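Local coordinates for protein malonate decarboxylase subunit alpha (PDB 6MPR) that probably acts as the acyl-carrier-protein transferase of malonate decarboxylase, exchanging acetyl for malonyl on the carrier subunit so that malonate can be decarboxylated, at residues 240-245 / 270-275; 245-250 / 540-545; 259-264 / 427-432. One frame throughout, in Å; residues are numbered along the deposited sequence. Where two conformers were deposited one is given.

Interaction 1 (240-245 / 270-275); sequences KHIKPV and IGFNTA
His241 and Phe272 meet through the beta carbon of the histidine, not through its ring nitrogens. His241 CB lies 3.5 Å from Phe272 CZ and 3.6 Å from Phe272 CE1. The carbonyl oxygen His241 O sits over one face of the same phenyl ring, 4.3 Å above its plane. Further along the ring, Ile242 CG1 approaches Phe272 CD1 at 3.9 Å, with the two side chains crossing at a slant. Ile242 CG1 stands beside its own backbone N (chi1 -61°), and the extended chain beyond it carries CD1 to Ala275 CB, 4.1 Å away. One turn of helix 272-287 thus offers Phe272 and Ala275 to the same isoleucine. Ala276 and Leu279 of that helix also touch Ile242. Two features surround this shell. Gly271 is the N-cap of the helix, and Ala275 N bonds back to Gly271 O at 2.8 Å. On the other side, just before helix 244-261, Ile242 O accepts a hydrogen bond from Arg539 NH1. The contact joins the entry to one helix with the first turn of the next. Its chemistry is apolar, so shape and burial of Ile242 and Ala275 probably matter more than any directed bond.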
ATOM      1  N   LYS A 240     -15.968  15.835  26.993  1.00 19.68           N
ATOM      2  CA  LYS A 240     -16.174  17.007  27.843  1.00 19.85           C
ATOM      3  C   LYS A 240     -15.323  18.191  27.408  1.00 23.04           C
ATOM      4  O   LYS A 240     -15.679  19.337  27.713  1.00 20.90           O
ATOM      5  CB  LYS A 240     -15.887  16.682  29.311  1.00 24.96           C
ATOM      6  CG  LYS A 240     -14.404  16.694  29.663  1.00 31.49           C
ATOM      7  CD  LYS A 240     -14.165  16.623  31.171  1.00 40.28           C
ATOM      8  CE  LYS A 240     -12.689  16.380  31.461  1.00 43.61           C
ATOM      9  NZ  LYS A 240     -12.317  16.526  32.896  1.00 48.51           N
ATOM     10  N   HIS A 241     -14.226  17.944  26.689  1.00 22.48           N
ATOM     11  CA  HIS A 241     -13.315  18.985  26.223  1.00 21.80           C
ATOM     12  C   HIS A 241     -13.644  19.498  24.826  1.00 20.98           C
ATOM     13  O   HIS A 241     -12.947  20.391  24.336  1.00 28.97           O
ATOM     14  CB  HIS A 241     -11.875  18.470  26.248  1.00 26.01           C
ATOM     15  CG  HIS A 241     -11.323  18.301  27.626  1.00 39.72           C
ATOM     16  ND1 HIS A 241     -10.588  17.199  28.004  1.00 44.89           N
ATOM     17  CD2 HIS A 241     -11.399  19.096  28.718  1.00 45.61           C
ATOM     18  CE1 HIS A 241     -10.233  17.322  29.270  1.00 48.64           C
ATOM     19  NE2 HIS A 241     -10.714  18.466  29.727  1.00 47.96           N
ATOM     20  N   ILE A 242     -14.672  18.957  24.169  1.00 17.40           N
ATOM     21  CA  ILE A 242     -15.104  19.501  22.887  1.00 17.11           C
ATOM     22  C   ILE A 242     -15.788  20.845  23.112  1.00 18.84           C
ATOM     23  O   ILE A 242     -16.644  20.989  23.995  1.00 26.64           O
ATOM     24  CB  ILE A 242     -16.034  18.509  22.167  1.00 17.82           C
ATOM     25  CG1 ILE A 242     -15.314  17.185  21.884  1.00 14.79           C
ATOM     26  CG2 ILE A 242     -16.541  19.113  20.869  1.00 18.99           C
ATOM     27  CD1 ILE A 242     -16.245  16.051  21.427  1.00 13.50           C
ATOM     28  N   LYS A 243     -15.424  21.838  22.304  1.00 16.27           N
ATOM     29  CA  LYS A 243     -15.921  23.196  22.457  1.00 20.14           C
ATOM     30  C   LYS A 243     -16.866  23.579  21.318  1.00 20.63           C
ATOM     31  O   LYS A 243     -16.942  22.880  20.301  1.00 18.10           O
ATOM     32  CB  LYS A 243     -14.739  24.175  22.532  1.00 25.52           C
ATOM     33  CG  LYS A 243     -13.743  23.802  23.649  1.00 30.37           C
ATOM     34  CD  LYS A 243     -12.761  24.919  23.961  1.00 31.50           C
ATOM     35  CE  LYS A 243     -11.654  24.976  22.947  1.00 41.10           C
ATOM     36  NZ  LYS A 243     -11.225  26.379  22.699  1.00 50.73           N
ATOM     37  N   PRO A 244     -17.646  24.662  21.480  1.00 23.29           N
ATOM     38  CA  PRO A 244     -18.500  25.124  20.369  1.00 20.35           C
ATOM     39  C   PRO A 244     -17.780  25.284  19.037  1.00 21.68           C
ATOM     40  O   PRO A 244     -18.350  24.935  17.998  1.00 17.49           O
ATOM     41  CB  PRO A 244     -19.029  26.467  20.887  1.00 23.36           C
ATOM     42  CG  PRO A 244     -19.118  26.273  22.361  1.00 28.76           C
ATOM     43  CD  PRO A 244     -17.934  25.396  22.729  1.00 21.03           C
ATOM     44  N   VAL A 245     -16.546  25.795  19.037  1.00 19.45           N
ATOM     45  CA  VAL A 245     -15.814  25.967  17.779  1.00 22.45           C
ATOM     46  C   VAL A 245     -15.606  24.620  17.080  1.00 21.48           C
ATOM     47  O   VAL A 245     -15.667  24.530  15.845  1.00 16.08           O
ATOM     48  CB  VAL A 245     -14.476  26.702  18.025  1.00 23.62           C
ATOM     49  CG1 VAL A 245     -13.541  25.891  18.927  1.00 18.52           C
ATOM     50  CG2 VAL A 245     -13.780  27.012  16.698  1.00 27.20           C
ATOM     51  N   ILE A 270      -7.332  11.721  14.469  1.00 12.41           N
ATOM     52  CA  ILE A 270      -7.927  11.860  15.795  1.00 12.56           C
ATOM     53  C   ILE A 270      -7.718  13.280  16.325  1.00 15.22           C
ATOM     54  O   ILE A 270      -6.615  13.839  16.250  1.00 17.22           O
ATOM     55  CB  ILE A 270      -7.356  10.800  16.752  1.00 22.69           C
ATOM     56  CG1 ILE A 270      -7.921  10.979  18.162  1.00 26.38           C
ATOM     57  CG2 ILE A 270      -5.842  10.852  16.801  1.00 25.38           C
ATOM     58  CD1 ILE A 270      -9.273  10.387  18.340  1.00 22.72           C
ATOM     59  N   GLY A 271      -8.785  13.871  16.855  1.00 14.83           N
ATOM     60  CA  GLY A 271      -8.712  15.185  17.486  1.00 15.13           C
ATOM     61  C   GLY A 271     -10.108  15.614  17.886  1.00 14.10           C
ATOM     62  O   GLY A 271     -11.101  14.952  17.573  1.00 14.39           O
ATOM     63  N   PHE A 272     -10.179  16.743  18.597  1.00 15.66           N
ATOM     64  CA  PHE A 272     -11.490  17.219  19.026  1.00 16.61           C
ATOM     65  C   PHE A 272     -12.325  17.665  17.836  1.00 20.11           C
ATOM     66  O   PHE A 272     -13.553  17.556  17.871  1.00 15.31           O
ATOM     67  CB  PHE A 272     -11.353  18.360  20.039  1.00 19.76           C
ATOM     68  CG  PHE A 272     -10.773  17.931  21.367  1.00 18.54           C
ATOM     69  CD1 PHE A 272     -11.417  16.973  22.143  1.00 17.83           C
ATOM     70  CD2 PHE A 272      -9.595  18.486  21.838  1.00 25.55           C
ATOM     71  CE1 PHE A 272     -10.903  16.582  23.361  1.00 18.46           C
ATOM     72  CE2 PHE A 272      -9.069  18.097  23.058  1.00 25.36           C
ATOM     73  CZ  PHE A 272      -9.719  17.135  23.814  1.00 21.67           C
ATOM     74  N   ASN A 273     -11.673  18.163  16.780  1.00 19.24           N
ATOM     75  CA  ASN A 273     -12.396  18.556  15.575  0.53 17.35           C
ATOM     76  C   ASN A 273     -13.125  17.364  14.961  1.00 14.16           C
ATOM     77  O   ASN A 273     -14.306  17.458  14.607  1.00 16.25           O
ATOM     78  CB  ASN A 273     -11.428  19.181  14.568  0.53 19.82           C
ATOM     79  CG  ASN A 273     -10.219  18.303  14.290  0.53 21.40           C
ATOM     80  OD1 ASN A 273      -9.754  17.553  15.156  0.53 21.36           O
ATOM     81  ND2 ASN A 273      -9.699  18.394  13.071  0.53 24.19           N
ATOM     82  N   THR A 274     -12.440  16.231  14.834  1.00 13.72           N
ATOM     83  CA  THR A 274     -13.091  15.088  14.196  1.00 12.03           C
ATOM     84  C   THR A 274     -13.953  14.305  15.177  1.00 13.06           C
ATOM     85  O   THR A 274     -14.909  13.647  14.758  1.00 11.50           O
ATOM     86  CB  THR A 274     -12.047  14.180  13.533  1.00 16.89           C
ATOM     87  OG1 THR A 274     -11.014  13.835  14.471  1.00 13.33           O
ATOM     88  CG2 THR A 274     -11.427  14.873  12.314  1.00 15.71           C
ATOM     89  N   ALA A 275     -13.641  14.361  16.479  1.00 12.06           N
ATOM     90  CA  ALA A 275     -14.523  13.742  17.467  1.00 11.28           C
ATOM     91  C   ALA A 275     -15.897  14.401  17.450  1.00 11.98           C
ATOM     92  O   ALA A 275     -16.929  13.721  17.550  1.00 17.87           O
ATOM     93  CB  ALA A 275     -13.904  13.834  18.858  1.00 14.74           C
TER

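Interaction 2 (245-250 / 540-545); sequences VHVLMA and ELLAAK
Val247 points its two methyls at different leucines because CG1 is anti to the backbone N (chi1 174°) and CG2 is anti to the carbonyl carbon. The first branch, Val247 CG1, reaches Leu541 CD1 at 4.0 Å. The second, Val247 CG2, lies 4.3 Å from Leu542 CD2. Leu541 has a chi1 of -94°, displaced from the usual staggered value, and its outstretched chain brings CD1 to the valine. Both contacts are between methyl groups, and Val247 and Leu542 are buried. The 540-545 segment is also tied to itself. Lys545 NZ donates to Leu542 O at 2.7 Å, approaching nearly straight on to the carbonyl (C=O...N angle 162°). A weak second bond runs from Lys545 NZ to Glu540 O at 3.3 Å. Lys545 NZ thus links back to the backbone of its own segment. Further bonds fix this connection to its surroundings. Leu541 O is bonded to Thr283 OG1 of helix 272-287, and Lys545 N to Asp549 OD2 of helix 547-553. Leu542 also packs on Leu279, while Ala250 packs on Ala276, Ile277 and Ile280. The C-terminal connection thus runs against helices 244-261 and 272-287 just before helix 547-553 begins.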
ATOM      1  N   VAL A 245     -16.546  25.795  19.037  1.00 19.45           N
ATOM      2  CA  VAL A 245     -15.814  25.967  17.779  1.00 22.45           C
ATOM      3  C   VAL A 245     -15.606  24.620  17.080  1.00 21.48           C
ATOM      4  O   VAL A 245     -15.667  24.530  15.845  1.00 16.08           O
ATOM      5  CB  VAL A 245     -14.476  26.702  18.025  1.00 23.62           C
ATOM      6  CG1 VAL A 245     -13.541  25.891  18.927  1.00 18.52           C
ATOM      7  CG2 VAL A 245     -13.780  27.012  16.698  1.00 27.20           C
ATOM      8  N   HIS A 246     -15.348  23.553  17.853  1.00 17.08           N
ATOM      9  CA  HIS A 246     -15.199  22.231  17.245  1.00 17.32           C
ATOM     10  C   HIS A 246     -16.508  21.780  16.612  1.00 20.62           C
ATOM     11  O   HIS A 246     -16.509  21.191  15.525  1.00 17.64           O
ATOM     12  CB  HIS A 246     -14.748  21.204  18.282  1.00 17.53           C
ATOM     13  CG  HIS A 246     -13.455  21.543  18.961  1.00 19.03           C
ATOM     14  ND1 HIS A 246     -13.313  21.520  20.330  1.00 20.91           N
ATOM     15  CD2 HIS A 246     -12.247  21.900  18.463  1.00 24.16           C
ATOM     16  CE1 HIS A 246     -12.075  21.851  20.649  1.00 21.68           C
ATOM     17  NE2 HIS A 246     -11.406  22.083  19.534  1.00 22.61           N
ATOM     18  N   VAL A 247     -17.626  22.041  17.291  1.00 15.29           N
ATOM     19  CA  VAL A 247     -18.945  21.685  16.771  1.00 18.16           C
ATOM     20  C   VAL A 247     -19.254  22.455  15.490  1.00 15.49           C
ATOM     21  O   VAL A 247     -19.765  21.889  14.518  1.00 15.16           O
ATOM     22  CB  VAL A 247     -20.012  21.937  17.849  1.00 21.18           C
ATOM     23  CG1 VAL A 247     -21.417  21.713  17.289  1.00 17.75           C
ATOM     24  CG2 VAL A 247     -19.749  21.070  19.072  1.00 19.83           C
ATOM     25  N   LEU A 248     -18.956  23.756  15.473  1.00 16.11           N
ATOM     26  CA  LEU A 248     -19.184  24.569  14.278  1.00 18.44           C
ATOM     27  C   LEU A 248     -18.415  24.015  13.082  1.00 15.73           C
ATOM     28  O   LEU A 248     -18.969  23.848  11.989  1.00 15.63           O
ATOM     29  CB  LEU A 248     -18.784  26.024  14.552  1.00 19.20           C
ATOM     30  CG  LEU A 248     -18.938  27.063  13.436  1.00 17.68           C
ATOM     31  CD1 LEU A 248     -20.386  27.237  13.022  1.00 21.67           C
ATOM     32  CD2 LEU A 248     -18.330  28.420  13.882  1.00 18.50           C
ATOM     33  N   MET A 249     -17.135  23.715  13.277  1.00 15.32           N
ATOM     34  CA  MET A 249     -16.332  23.174  12.187  1.00 14.99           C
ATOM     35  C   MET A 249     -16.839  21.801  11.761  1.00 16.70           C
ATOM     36  O   MET A 249     -16.844  21.479  10.567  1.00 14.53           O
ATOM     37  CB  MET A 249     -14.863  23.124  12.616  1.00 14.49           C
ATOM     38  CG  MET A 249     -14.249  24.522  12.750  1.00 15.21           C
ATOM     39  SD  MET A 249     -12.654  24.480  13.570  1.00 24.09           S
ATOM     40  CE  MET A 249     -11.651  23.710  12.316  1.00 19.69           C
ATOM     41  N   ALA A 250     -17.288  20.988  12.727  1.00 13.87           N
ATOM     42  CA  ALA A 250     -17.853  19.677  12.407  1.00 13.35           C
ATOM     43  C   ALA A 250     -19.141  19.806  11.593  1.00 14.77           C
ATOM     44  O   ALA A 250     -19.371  19.027  10.659  1.00 13.60           O
ATOM     45  CB  ALA A 250     -18.104  18.901  13.700  1.00 13.23           C
ATOM     46  N   GLU A 540     -24.755  21.111  23.077  1.00 22.00           N
ATOM     47  CA  GLU A 540     -26.010  20.364  23.116  1.00 29.43           C
ATOM     48  C   GLU A 540     -26.199  19.491  21.880  1.00 27.97           C
ATOM     49  O   GLU A 540     -26.992  18.540  21.920  1.00 21.81           O
ATOM     50  CB  GLU A 540     -27.192  21.321  23.280  1.00 30.00           C
ATOM     51  CG  GLU A 540     -27.379  21.806  24.708  1.00 34.18           C
ATOM     52  CD  GLU A 540     -27.545  20.655  25.692  1.00 48.96           C
ATOM     53  OE1 GLU A 540     -28.547  19.908  25.587  1.00 56.71           O
ATOM     54  OE2 GLU A 540     -26.665  20.487  26.563  1.00 52.13           O
ATOM     55  N   LEU A 541     -25.483  19.780  20.789  1.00 20.44           N
ATOM     56  CA  LEU A 541     -25.555  18.944  19.596  1.00 19.56           C
ATOM     57  C   LEU A 541     -24.820  17.616  19.761  1.00 17.79           C
ATOM     58  O   LEU A 541     -25.105  16.669  19.019  1.00 19.55           O
ATOM     59  CB  LEU A 541     -24.977  19.681  18.393  1.00 22.42           C
ATOM     60  CG  LEU A 541     -25.965  20.437  17.514  1.00 30.50           C
ATOM     61  CD1 LEU A 541     -25.243  20.990  16.304  1.00 20.91           C
ATOM     62  CD2 LEU A 541     -27.112  19.514  17.094  1.00 25.11           C
ATOM     63  N   LEU A 542     -23.873  17.530  20.691  1.00 22.71           N
ATOM     64  CA  LEU A 542     -23.108  16.298  20.865  1.00 15.44           C
ATOM     65  C   LEU A 542     -24.002  15.162  21.358  1.00 19.10           C
ATOM     66  O   LEU A 542     -24.743  15.323  22.329  1.00 18.98           O
ATOM     67  CB  LEU A 542     -21.965  16.539  21.850  1.00 17.48           C
ATOM     68  CG  LEU A 542     -20.890  17.527  21.399  1.00 17.37           C
ATOM     69  CD1 LEU A 542     -20.034  17.937  22.583  1.00 20.86           C
ATOM     70  CD2 LEU A 542     -20.015  16.930  20.287  1.00 17.27           C
ATOM     71  N   ALA A 543     -23.919  14.001  20.693  1.00 19.29           N
ATOM     72  CA  ALA A 543     -24.674  12.836  21.150  1.00 18.57           C
ATOM     73  C   ALA A 543     -24.212  12.375  22.524  1.00 18.81           C
ATOM     74  O   ALA A 543     -24.989  11.773  23.272  1.00 17.50           O
ATOM     75  CB  ALA A 543     -24.548  11.685  20.146  1.00 14.93           C
ATOM     76  N   ALA A 544     -22.949  12.621  22.860  1.00 19.95           N
ATOM     77  CA  ALA A 544     -22.419  12.342  24.187  1.00 19.12           C
ATOM     78  C   ALA A 544     -21.611  13.547  24.641  1.00 20.85           C
ATOM     79  O   ALA A 544     -20.775  14.053  23.886  1.00 21.64           O
ATOM     80  CB  ALA A 544     -21.551  11.074  24.186  1.00 18.94           C
ATOM     81  N   LYS A 545     -21.861  14.002  25.868  1.00 16.43           N
ATOM     82  CA  LYS A 545     -21.198  15.172  26.439  1.00 16.40           C
ATOM     83  C   LYS A 545     -19.955  14.830  27.251  1.00 20.89           C
ATOM     84  O   LYS A 545     -19.180  15.736  27.582  1.00 24.57           O
ATOM     85  CB  LYS A 545     -22.178  15.938  27.339  1.00 25.32           C
ATOM     86  CG  LYS A 545     -23.066  16.943  26.622  1.00 32.73           C
ATOM     87  CD  LYS A 545     -24.032  16.261  25.680  1.00 33.02           C
ATOM     88  CE  LYS A 545     -25.117  17.219  25.214  1.00 31.49           C
ATOM     89  NZ  LYS A 545     -26.123  16.503  24.385  1.00 34.74           N
TER

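Interaction 3 (259-264 / 427-432)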
ATOM      1  N   GLU A 259     -21.713  15.754   2.867  1.00 13.04           N
ATOM      2  CA  GLU A 259     -22.961  15.787   2.114  1.00 13.57           C
ATOM      3  C   GLU A 259     -22.725  16.273   0.685  1.00 13.90           C
ATOM      4  O   GLU A 259     -23.240  15.688  -0.274  1.00 14.10           O
ATOM      5  CB  GLU A 259     -23.970  16.689   2.820  1.00 14.11           C
ATOM      6  CG  GLU A 259     -25.355  16.629   2.174  1.00 17.47           C
ATOM      7  CD  GLU A 259     -26.377  17.530   2.839  1.00 19.52           C
ATOM      8  OE1 GLU A 259     -26.028  18.273   3.785  1.00 24.94           O
ATOM      9  OE2 GLU A 259     -27.543  17.488   2.410  1.00 25.89           O
ATOM     10  N   LYS A 260     -21.947  17.347   0.534  1.00 17.99           N
ATOM     11  CA  LYS A 260     -21.765  17.978  -0.772  1.00 18.46           C
ATOM     12  C   LYS A 260     -21.228  16.994  -1.800  1.00 16.76           C
ATOM     13  O   LYS A 260     -21.669  16.982  -2.956  1.00 14.94           O
ATOM     14  CB  LYS A 260     -20.814  19.176  -0.648  1.00 14.63           C
ATOM     15  CG  LYS A 260     -20.526  19.877  -1.986  1.00 15.41           C
ATOM     16  CD  LYS A 260     -19.593  21.070  -1.802  1.00 16.02           C
ATOM     17  CE  LYS A 260     -19.241  21.699  -3.149  1.00 24.73           C
ATOM     18  NZ  LYS A 260     -20.389  22.449  -3.732  1.00 32.94           N
ATOM     19  N   HIS A 261     -20.263  16.168  -1.398  1.00 13.56           N
ATOM     20  CA  HIS A 261     -19.588  15.263  -2.316  1.00 16.94           C
ATOM     21  C   HIS A 261     -19.999  13.811  -2.148  1.00 13.71           C
ATOM     22  O   HIS A 261     -19.407  12.941  -2.797  1.00 17.05           O
ATOM     23  CB  HIS A 261     -18.073  15.385  -2.141  1.00 12.91           C
ATOM     24  CG  HIS A 261     -17.569  16.781  -2.302  1.00 13.30           C
ATOM     25  ND1 HIS A 261     -17.566  17.429  -3.516  1.00 14.81           N
ATOM     26  CD2 HIS A 261     -17.061  17.658  -1.404  1.00 13.28           C
ATOM     27  CE1 HIS A 261     -17.075  18.648  -3.363  1.00 18.04           C
ATOM     28  NE2 HIS A 261     -16.757  18.809  -2.092  1.00 16.00           N
ATOM     29  N   ASN A 262     -20.977  13.522  -1.291  1.00 13.85           N
ATOM     30  CA  ASN A 262     -21.513  12.166  -1.111  1.00 14.72           C
ATOM     31  C   ASN A 262     -20.430  11.193  -0.631  1.00 18.13           C
ATOM     32  O   ASN A 262     -20.240  10.113  -1.190  1.00 13.71           O
ATOM     33  CB  ASN A 262     -22.166  11.679  -2.406  1.00 17.94           C
ATOM     34  CG  ASN A 262     -23.095  10.493  -2.188  1.00 28.23           C
ATOM     35  OD1 ASN A 262     -23.793  10.408  -1.170  1.00 35.63           O
ATOM     36  ND2 ASN A 262     -23.101   9.563  -3.145  1.00 27.21           N
ATOM     37  N   VAL A 263     -19.724  11.590   0.426  1.00 14.65           N
ATOM     38  CA  VAL A 263     -18.622  10.796   0.974  1.00 14.73           C
ATOM     39  C   VAL A 263     -19.190   9.568   1.673  1.00 15.06           C
ATOM     40  O   VAL A 263     -19.931   9.689   2.652  1.00 16.17           O
ATOM     41  CB  VAL A 263     -17.776  11.641   1.934  1.00 11.00           C
ATOM     42  CG1 VAL A 263     -16.689  10.796   2.612  1.00 15.90           C
ATOM     43  CG2 VAL A 263     -17.176  12.845   1.193  1.00 14.31           C
ATOM     44  N   GLN A 264     -18.849   8.383   1.164  1.00 10.74           N
ATOM     45  CA  GLN A 264     -19.281   7.106   1.722  1.00 11.64           C
ATOM     46  C   GLN A 264     -18.262   6.477   2.652  1.00 10.05           C
ATOM     47  O   GLN A 264     -18.645   5.697   3.537  1.00 12.34           O
ATOM     48  CB  GLN A 264     -19.557   6.084   0.610  1.00 13.96           C
ATOM     49  CG  GLN A 264     -20.500   6.534  -0.470  1.00 15.86           C
ATOM     50  CD  GLN A 264     -21.848   6.877   0.095  1.00 18.26           C
ATOM     51  OE1 GLN A 264     -22.520   6.023   0.675  1.00 22.42           O
ATOM     52  NE2 GLN A 264     -22.249   8.142  -0.047  1.00 18.25           N
ATOM     53  N   LYS A 427     -10.007  12.541  -7.979  1.00 11.85           N
ATOM     54  CA  LYS A 427      -9.015  12.803  -6.941  0.57 12.20           C
ATOM     55  C   LYS A 427      -9.594  12.415  -5.587  1.00 11.41           C
ATOM     56  O   LYS A 427     -10.792  12.580  -5.332  1.00 13.89           O
ATOM     57  CB  LYS A 427      -8.597  14.287  -6.893  0.57 11.22           C
ATOM     58  CG  LYS A 427      -8.194  14.908  -8.226  0.57 16.86           C
ATOM     59  CD  LYS A 427      -7.750  16.353  -8.008  0.57 23.65           C
ATOM     60  CE  LYS A 427      -7.119  16.968  -9.252  0.57 26.54           C
ATOM     61  NZ  LYS A 427      -8.117  17.363 -10.285  0.57 27.62           N
ATOM     62  N   LYS A 428      -8.740  11.904  -4.709  1.00 12.70           N
ATOM     63  CA  LYS A 428      -9.228  11.648  -3.360  1.00 15.60           C
ATOM     64  C   LYS A 428      -9.368  12.973  -2.614  1.00 17.14           C
ATOM     65  O   LYS A 428      -8.576  13.901  -2.806  1.00 14.25           O
ATOM     66  CB  LYS A 428      -8.276  10.724  -2.621  1.00 19.60           C
ATOM     67  CG  LYS A 428      -8.697  10.303  -1.214  1.00 16.22           C
ATOM     68  CD  LYS A 428      -7.426   9.812  -0.518  1.00 15.18           C
ATOM     69  CE  LYS A 428      -7.630   9.507   0.930  1.00 22.41           C
ATOM     70  NZ  LYS A 428      -6.395   8.851   1.440  1.00 13.86           N
ATOM     71  N   LEU A 429     -10.377  13.053  -1.739  1.00 11.53           N
ATOM     72  CA  LEU A 429     -10.559  14.247  -0.920  1.00  9.54           C
ATOM     73  C   LEU A 429      -9.598  14.217   0.255  1.00 10.87           C
ATOM     74  O   LEU A 429      -9.501  13.221   0.971  1.00 12.22           O
ATOM     75  CB  LEU A 429     -11.999  14.364  -0.412  1.00  9.81           C
ATOM     76  CG  LEU A 429     -13.072  14.716  -1.455  1.00 15.10           C
ATOM     77  CD1 LEU A 429     -13.282  13.575  -2.469  1.00 13.84           C
ATOM     78  CD2 LEU A 429     -14.384  15.083  -0.754  1.00 10.72           C
ATOM     79  N   VAL A 430      -8.864  15.311   0.428  1.00 12.77           N
ATOM     80  CA  VAL A 430      -7.889  15.467   1.496  1.00 11.04           C
ATOM     81  C   VAL A 430      -8.207  16.803   2.150  1.00 10.16           C
ATOM     82  O   VAL A 430      -8.053  17.857   1.519  1.00 11.04           O
ATOM     83  CB  VAL A 430      -6.454  15.424   0.961  1.00 11.25           C
ATOM     84  CG1 VAL A 430      -5.455  15.836   2.015  1.00  9.03           C
ATOM     85  CG2 VAL A 430      -6.144  14.021   0.457  1.00 10.34           C
ATOM     86  N   VAL A 431      -8.704  16.759   3.390  1.00 10.61           N
ATOM     87  CA  VAL A 431      -9.209  17.934   4.091  1.00  9.99           C
ATOM     88  C   VAL A 431      -8.252  18.288   5.219  1.00 13.48           C
ATOM     89  O   VAL A 431      -7.961  17.448   6.082  1.00  9.60           O
ATOM     90  CB  VAL A 431     -10.621  17.691   4.652  1.00 11.38           C
ATOM     91  CG1 VAL A 431     -11.178  18.989   5.273  1.00 11.47           C
ATOM     92  CG2 VAL A 431     -11.535  17.121   3.573  1.00 11.57           C
ATOM     93  N   GLN A 432      -7.797  19.533   5.237  1.00 10.31           N
ATOM     94  CA  GLN A 432      -7.118  20.092   6.405  1.00 12.96           C
ATOM     95  C   GLN A 432      -8.135  20.885   7.218  1.00 17.57           C
ATOM     96  O   GLN A 432      -8.600  21.945   6.779  1.00 14.99           O
ATOM     97  CB  GLN A 432      -5.944  20.982   6.003  1.00 19.74           C
ATOM     98  CG  GLN A 432      -4.674  20.225   5.733  1.00 25.64           C
ATOM     99  CD  GLN A 432      -3.998  19.733   7.008  1.00 40.99           C
ATOM    100  OE1 GLN A 432      -2.980  19.053   6.954  1.00 49.38           O
ATOM    101  NE2 GLN A 432      -4.568  20.067   8.158  1.00 45.29           N
TER
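The backbone leaves helix 244-261 through a Schellman motif at Asn262, whose positive phi of 61° turns the chain toward strand 265-268, and the nearest CA pair across the contact, Val263 and Leu429, is 9.0 Å apart. The end of the helix and the loop into strand 265-268 pack on strand 429-433 of an alpha/beta domain. Strands 265-268, 363-366 and 429-433 are successive parallel neighbours in its mixed sheet. Leu429, at the start of strand 429-433, bridges the gap with one methyl. Its CG stands beside the backbone N (chi1 -71°), and CD2 is the branch that touches. Leu429 CD2 lies 3.8 Å from His261 CD2 and 3.9 Å from His261 CG, meeting the imidazole at a slant. The polar end of that ring is used elsewhere, since His261 ND1 is hydrogen-bonded to Asp410 OD2. Lys260 CG covers one face of the imidazole, 3.9 Å above its plane. The ring of His474 meets that of His261. Leu363 of the intervening strand touches both Val263 and Leu429. All three residues of the contact are buried. Gln264 NE2 donates to Asn262 O at 3.0 Å with a straight N-H (169°), but from above the carbonyl plane and not on a lone pair. From the loop that leaves the helix, Val263 CG2 comes to 4.1 Å from Leu429 CD2.

Overall arrangement
Helix 244-261 takes part in all three contacts. Interactions 1 and 2 share Val245 and have centres about 7 Å apart. They touch directly: Ile242 CD1 lies 4.0 Å from Leu542 CD2, and Phe272 CB lies 3.6 Å from His246 CE1. The same Arg539 that serves interaction 1 also bonds Lys545 O of interaction 2, through NH2. Together they form one patch around the start of the helix. Interaction 3 lies at its other end, with its centre about 20 Å from both others and nearest atoms about 7 Å away. Helix 272-287 flanks the first pair, while interaction 3 meets the sheet.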